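Local structure of gamma-glutamyl-gamma-aminobutyraldehyde dehydrogenase (Burkholderia cenocepacia, 4LIH) at residues A84-P88 / R89-A93; L357-V360 / L361-E365; A446-V449 / S450-R454. The protein probably oxidises aldehydes to carboxylic acids with NAD(P)+ as the acceptor, gamma-glutamyl-gamma-aminobutyraldehyde being the substrate its name implies. All coordinates share one frame; numbering follows the deposited sequence.

Interaction 1. Residues A84-P88 / R89-A93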
# COMPACT_ATOMS: atom_id res chain seq x y z
N ALA A 84 -10.95 16.45 -15.79
CA ALA A 84 -11.23 15.30 -14.93
C ALA A 84 -11.63 14.05 -15.69
O ALA A 84 -11.37 12.96 -15.22
CB ALA A 84 -12.35 15.62 -13.98
N GLY A 85 -12.29 14.22 -16.83
CA GLY A 85 -12.80 13.13 -17.66
C GLY A 85 -11.77 12.53 -18.61
O GLY A 85 -12.06 11.55 -19.31
N LEU A 86 -10.57 13.10 -18.65
CA LEU A 86 -9.51 12.52 -19.42
C LEU A 86 -8.98 11.28 -18.70
O LEU A 86 -8.90 11.23 -17.46
CB LEU A 86 -8.38 13.50 -19.67
CG LEU A 86 -8.70 14.74 -20.51
CD1 LEU A 86 -7.49 15.65 -20.46
CD2 LEU A 86 -9.09 14.39 -21.95
N ASN A 87 -8.54 10.32 -19.49
CA ASN A 87 -7.93 9.13 -18.94
C ASN A 87 -6.59 9.45 -18.28
O ASN A 87 -5.91 10.38 -18.70
CB ASN A 87 -7.70 8.13 -20.05
CG ASN A 87 -8.97 7.53 -20.54
OD1 ASN A 87 -9.90 7.32 -19.77
ND2 ASN A 87 -9.02 7.23 -21.84
N PRO A 88 -6.20 8.64 -17.28
CA PRO A 88 -4.93 8.94 -16.56
C PRO A 88 -3.73 9.23 -17.49
O PRO A 88 -3.01 10.20 -17.28
CB PRO A 88 -4.72 7.67 -15.74
CG PRO A 88 -6.15 7.25 -15.41
CD PRO A 88 -6.92 7.50 -16.68
N ARG A 89 -3.51 8.39 -18.50
CA ARG A 89 -2.34 8.55 -19.36
C ARG A 89 -2.42 9.87 -20.14
O ARG A 89 -1.41 10.50 -20.40
CB ARG A 89 -2.24 7.36 -20.32
CG ARG A 89 -1.75 6.10 -19.58
CD ARG A 89 -1.90 4.83 -20.42
NE ARG A 89 -0.86 4.84 -21.45
CZ ARG A 89 -0.78 4.04 -22.50
NH1 ARG A 89 -1.66 3.09 -22.71
NH2 ARG A 89 0.25 4.18 -23.29
N ALA A 90 -3.63 10.26 -20.51
CA ALA A 90 -3.85 11.51 -21.27
C ALA A 90 -3.58 12.75 -20.40
O ALA A 90 -2.95 13.70 -20.85
CB ALA A 90 -5.26 11.53 -21.81
N ARG A 91 -4.03 12.76 -19.16
CA ARG A 91 -3.67 13.88 -18.26
C ARG A 91 -2.16 13.92 -17.97
O ARG A 91 -1.58 14.96 -17.90
CB ARG A 91 -4.34 13.79 -16.89
CG ARG A 91 -5.76 14.26 -16.89
CD ARG A 91 -6.15 14.77 -15.52
NE ARG A 91 -6.03 13.72 -14.54
CZ ARG A 91 -6.82 12.67 -14.42
NH1 ARG A 91 -7.90 12.50 -15.21
NH2 ARG A 91 -6.56 11.80 -13.49
N LYS A 92 -1.57 12.76 -17.79
CA LYS A 92 -0.13 12.68 -17.56
C LYS A 92 0.61 13.29 -18.76
O LYS A 92 1.60 14.00 -18.57
CB LYS A 92 0.33 11.24 -17.37
CG LYS A 92 1.83 11.07 -17.51
CD LYS A 92 2.27 9.61 -17.26
CE LYS A 92 1.70 8.60 -18.24
NZ LYS A 92 2.44 7.32 -18.14
N ALA A 93 0.13 13.01 -19.97
CA ALA A 93 0.83 13.50 -21.16
C ALA A 93 0.79 15.04 -21.22
O ALA A 93 1.81 15.66 -21.48
CB ALA A 93 0.28 12.88 -22.44

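Interaction 2. Residues L357-V360 / L361-E365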
# COMPACT_ATOMS: atom_id res chain seq x y z
N LEU A 357 12.38 44.20 5.24
CA LEU A 357 13.69 44.64 5.69
C LEU A 357 13.60 45.27 7.09
O LEU A 357 14.40 44.92 7.98
CB LEU A 357 14.31 45.63 4.66
CG LEU A 357 15.71 46.11 5.03
CD1 LEU A 357 16.68 44.95 5.12
CD2 LEU A 357 16.23 47.09 3.99
N GLU A 358 12.63 46.16 7.28
CA GLU A 358 12.46 46.86 8.56
C GLU A 358 12.13 45.92 9.73
O GLU A 358 12.65 46.07 10.84
CB GLU A 358 11.40 47.96 8.40
CG GLU A 358 11.91 49.05 7.48
CD GLU A 358 10.88 50.09 7.07
OE1 GLU A 358 9.68 49.81 6.85
OE2 GLU A 358 11.33 51.22 6.93
N ARG A 359 11.28 44.93 9.44
CA ARG A 359 10.90 43.89 10.40
C ARG A 359 12.10 43.07 10.82
O ARG A 359 12.35 42.85 12.01
CB ARG A 359 9.82 42.97 9.77
CG ARG A 359 9.62 41.65 10.47
CD ARG A 359 8.28 41.02 10.12
NE ARG A 359 8.00 39.83 10.94
CZ ARG A 359 7.26 39.80 12.06
NH1 ARG A 359 6.70 40.90 12.56
NH2 ARG A 359 7.08 38.66 12.71
N VAL A 360 12.89 42.63 9.85
CA VAL A 360 14.15 41.95 10.14
C VAL A 360 15.13 42.84 10.96
O VAL A 360 15.74 42.38 11.93
CB VAL A 360 14.83 41.45 8.85
CG1 VAL A 360 16.25 40.98 9.12
CG2 VAL A 360 14.00 40.34 8.20
N LEU A 361 15.30 44.09 10.57
CA LEU A 361 16.19 44.96 11.33
C LEU A 361 15.65 45.15 12.76
O LEU A 361 16.43 45.31 13.69
CB LEU A 361 16.40 46.28 10.59
CG LEU A 361 17.07 46.14 9.21
CD1 LEU A 361 16.93 47.41 8.35
CD2 LEU A 361 18.51 45.66 9.30
N GLY A 362 14.33 45.12 12.95
CA GLY A 362 13.75 45.25 14.27
C GLY A 362 14.09 44.07 15.17
O GLY A 362 14.35 44.24 16.37
N TYR A 363 14.10 42.87 14.60
CA TYR A 363 14.57 41.72 15.37
C TYR A 363 16.07 41.79 15.68
O TYR A 363 16.50 41.46 16.79
CB TYR A 363 14.20 40.43 14.67
CG TYR A 363 12.77 40.05 14.84
CD1 TYR A 363 12.30 39.54 16.03
CD2 TYR A 363 11.87 40.14 13.77
CE1 TYR A 363 10.99 39.16 16.20
CE2 TYR A 363 10.55 39.76 13.92
CZ TYR A 363 10.12 39.23 15.13
OH TYR A 363 8.83 38.82 15.33
N ILE A 364 16.86 42.27 14.72
CA ILE A 364 18.31 42.43 14.93
C ILE A 364 18.55 43.39 16.12
O ILE A 364 19.42 43.15 16.99
CB ILE A 364 19.00 42.87 13.62
CG1 ILE A 364 18.94 41.71 12.62
CG2 ILE A 364 20.43 43.33 13.83
CD1 ILE A 364 19.47 41.98 11.23
N GLU A 365 17.74 44.44 16.19
CA GLU A 365 17.82 45.39 17.34
C GLU A 365 17.49 44.68 18.66
O GLU A 365 18.25 44.78 19.65
CB GLU A 365 16.92 46.62 17.07
CG GLU A 365 16.59 47.52 18.28
CD GLU A 365 15.55 48.61 17.95
OE1 GLU A 365 15.42 49.00 16.77
OE2 GLU A 365 14.82 49.05 18.85

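Interaction 3. Residues A446-V449 / S450-R454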
# COMPACT_ATOMS: atom_id res chain seq x y z
N ALA A 446 20.75 8.89 16.69
CA ALA A 446 20.09 9.36 15.47
C ALA A 446 18.61 8.98 15.43
O ALA A 446 17.74 9.84 15.23
CB ALA A 446 20.80 8.85 14.24
N HIS A 447 18.32 7.70 15.62
CA HIS A 447 16.94 7.26 15.55
C HIS A 447 16.11 7.69 16.73
O HIS A 447 14.95 8.05 16.55
CB HIS A 447 16.85 5.74 15.36
CG HIS A 447 17.31 5.29 14.01
ND1 HIS A 447 16.53 5.36 12.89
CD2 HIS A 447 18.47 4.71 13.62
CE1 HIS A 447 17.19 4.89 11.85
NE2 HIS A 447 18.38 4.49 12.28
N ASP A 448 16.70 7.71 17.92
CA ASP A 448 15.93 8.04 19.10
C ASP A 448 15.57 9.53 19.14
O ASP A 448 14.44 9.86 19.45
CB ASP A 448 16.66 7.66 20.38
CG ASP A 448 15.80 7.75 21.58
OD1 ASP A 448 14.61 7.38 21.49
OD2 ASP A 448 16.27 8.23 22.63
N VAL A 449 16.53 10.40 18.83
CA VAL A 449 16.28 11.84 18.77
C VAL A 449 15.33 12.17 17.60
O VAL A 449 14.41 13.00 17.75
CB VAL A 449 17.59 12.67 18.67
CG1 VAL A 449 17.30 14.12 18.33
CG2 VAL A 449 18.36 12.66 19.96
N SER A 450 15.55 11.58 16.44
CA SER A 450 14.68 11.86 15.28
C SER A 450 13.20 11.50 15.56
O SER A 450 12.31 12.25 15.14
CB SER A 450 15.19 11.23 13.95
OG SER A 450 15.11 9.80 13.94
N ARG A 451 12.97 10.42 16.31
CA ARG A 451 11.60 10.04 16.71
C ARG A 451 10.98 11.06 17.67
O ARG A 451 9.79 11.30 17.64
CB ARG A 451 11.57 8.70 17.40
CG ARG A 451 11.71 7.52 16.47
CD ARG A 451 12.18 6.27 17.20
NE ARG A 451 11.89 5.08 16.40
CZ ARG A 451 11.81 3.84 16.88
NH1 ARG A 451 12.13 3.59 18.14
NH2 ARG A 451 11.48 2.84 16.05
N ARG A 452 11.81 11.63 18.54
CA ARG A 452 11.32 12.50 19.57
C ARG A 452 11.06 13.94 19.14
O ARG A 452 10.35 14.63 19.84
CB ARG A 452 12.30 12.50 20.76
CG ARG A 452 12.24 11.20 21.49
CD ARG A 452 13.44 11.00 22.35
NE ARG A 452 13.58 11.94 23.45
CZ ARG A 452 14.75 12.13 24.09
NH1 ARG A 452 15.83 11.46 23.71
NH2 ARG A 452 14.84 12.99 25.05
N LEU A 453 11.64 14.40 18.03
CA LEU A 453 11.44 15.77 17.54
C LEU A 453 10.05 15.91 16.88
O LEU A 453 9.71 15.17 15.96
CB LEU A 453 12.57 16.17 16.55
CG LEU A 453 13.96 16.15 17.24
CD1 LEU A 453 15.14 16.24 16.27
CD2 LEU A 453 14.09 17.25 18.28
N ARG A 454 9.25 16.86 17.38
CA ARG A 454 7.87 16.97 16.99
C ARG A 454 7.76 17.89 15.78
O ARG A 454 7.42 19.06 15.91
CB ARG A 454 7.04 17.53 18.16
CG ARG A 454 6.95 16.61 19.37
CD ARG A 454 6.28 15.29 19.07
NE ARG A 454 4.83 15.45 18.81
CZ ARG A 454 3.97 14.43 18.68
NH1 ARG A 454 4.37 13.17 18.79
NH2 ARG A 454 2.68 14.68 18.47
O HOH W 1 13.74 5.31 20.15

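Interaction 1. Residues A84-P88 / R89-A93
The carbonyl oxygen of Asn87 is gripped by two amides of the turn that follows it. Arg91 N reaches Asn87 O at 3.1 Å with 164° at its hydrogen, while Ala90 N lies 2.9 Å from the same oxygen but bends to 120°, a weak second bond. One residue on, Lys92 N takes Pro88 O at 3.0 Å, so the regular i to i+4 ladder is running from the start. Asn87 occupies the N-cap position, yet its side chain caps nothing: OD1 is bonded instead to His155 N of the second subunit.

Ahead of the helix the chain packs back on its first turn. Leu86 CB lies 3.9 Å from Arg91 CG and 4.3 Å from Ala90 CB. The Arg91 chain bends at CG-CD (chi3 -61°), which carries its guanidinium back beside the loop: NH1 approaches Leu86 O to 2.8 Å at a poor angle for a hydrogen bond, with Ala84 O at 3.5 Å, while NE donates to Ala191 O. Lys92 leads its amine away from the loop, to salt bridges with Asp144 and with Glu141 of the third subunit.

Pro88, whose ring nitrogen has no hydrogen to donate, is the first helical residue, a position that suits proline: this is the loop-to-helix N-terminus of helix 88-104, placed where subunits meet.

Interaction 2. Residues L357-V360 / L361-E365
Arg359 and Tyr363, one helical turn apart, run side by side in the same direction, and their flat groups stand almost perpendicular, 83° between planes. Tyr363 CE2 sits over the centre of one guanidinium face, 3.7 Å above it, so the ring offers its edge. The polar ends come close, with Arg359 NH2 3.2 Å from Tyr363 OH, but the angle is poor for a hydrogen bond: the hydroxyl is hydrogen-bonded to Glu405 OE1, while NH2 makes a weak bond to Glu406 O. An extended arginine, with CG anti to its backbone nitrogen (chi1 163°), allows this lengthwise pairing.

Four consecutive carbonyls are each taken by the amide four residues on. Leu361 N to Leu357 O measures 2.9 Å and is fairly straight at 163°; Gly362 N to Glu358 O is equally short but more bent; Tyr363 N meets Arg359 O at 3.1 Å, and Ile364 N completes the set on Val360 O.

On the buried side Leu357 CG touches Leu361 CD1 at 3.8 Å, and Val360 CG1 meets Ile364 CD1 at 4.0 Å. These residues rest on Val389 and Val411, making helix 354-370 an amphipathic helix laid against strands 388-395 and 411-417 of an aldehyde dehydrogenase alpha/beta domain.

Interaction 3. Residues A446-V449 / S450-R454
Ser450 folds its side chain back onto the preceding turn of its own helix. Its CB rests 3.2 Å from Ala446 O, and OG, placed between the backbone nitrogen and the carbonyl carbon (chi1 68°), lies 2.9 Å from Ala446 O and 3.1 Å from His447 O. Both carbonyls are within reach of the single hydroxyl proton, which can serve one or the other. Ala446 O also accepts Ser450 N, and His447 O accepts Arg451 N, so the hydroxyl is added to carbonyls already engaged in the helical ladder.

A second side chain climbs along the carbonyl of Asp448. Arg452 CB, CG and CD all pass close to Asp448 O, CD at 3.3 Å, before the bend at chi3 (65°) turns the guanidinium toward the aspartate. The firmer partner of its tip is Asp421, bridged through NH2. Asp448 has two conformers; in the one described, OD2 forms a salt bridge with Arg452 NH1 at 3.4 Å, its hydrogen bond weak, and OD1 is linked through a water to Arg451 NH1, but both contacts are doubtful for the other conformer. Arg451 also reaches His155 O and Leu157 O of the third subunit.

The ladder ends at Leu453, the first residue to leave helical angles: its amide still bonds to Val449 O, which also receives a weak bond from Arg452 N. On the side facing the sheet, Val449 CG1 packs 3.7 Å from Leu453 CD1.

Helix 443-452 is the crossover of a beta-alpha-beta unit, with Val449 and Leu453 wedged between helix 420-428 and strand 435-439, Ser450 and Leu453 lying on strand 457-460, and His447 meeting its counterpart in the second subunit.

In the fold
All three contacts are local; interactions 2 and 3 run along a helix, whereas interaction 1 joins a loop to a helix start. Interaction 3 is the most buried, with three other subunits packed round it. Interaction 1 is partly buried and borders two subunits; its polar ends find partners both within the chain and across those interfaces. Interaction 2 is also partly buried but touches no other chain, and one side of its helix is polar while the other lies on strands. No two share an element: interactions 1 and 2 sit on opposite sides of the chain's centre, 49 Å between centres, whereas interactions 2 and 3 approach to about 20 Å between nearest atoms. Helices of interactions 2 and 3 cover strands of one mixed sheet.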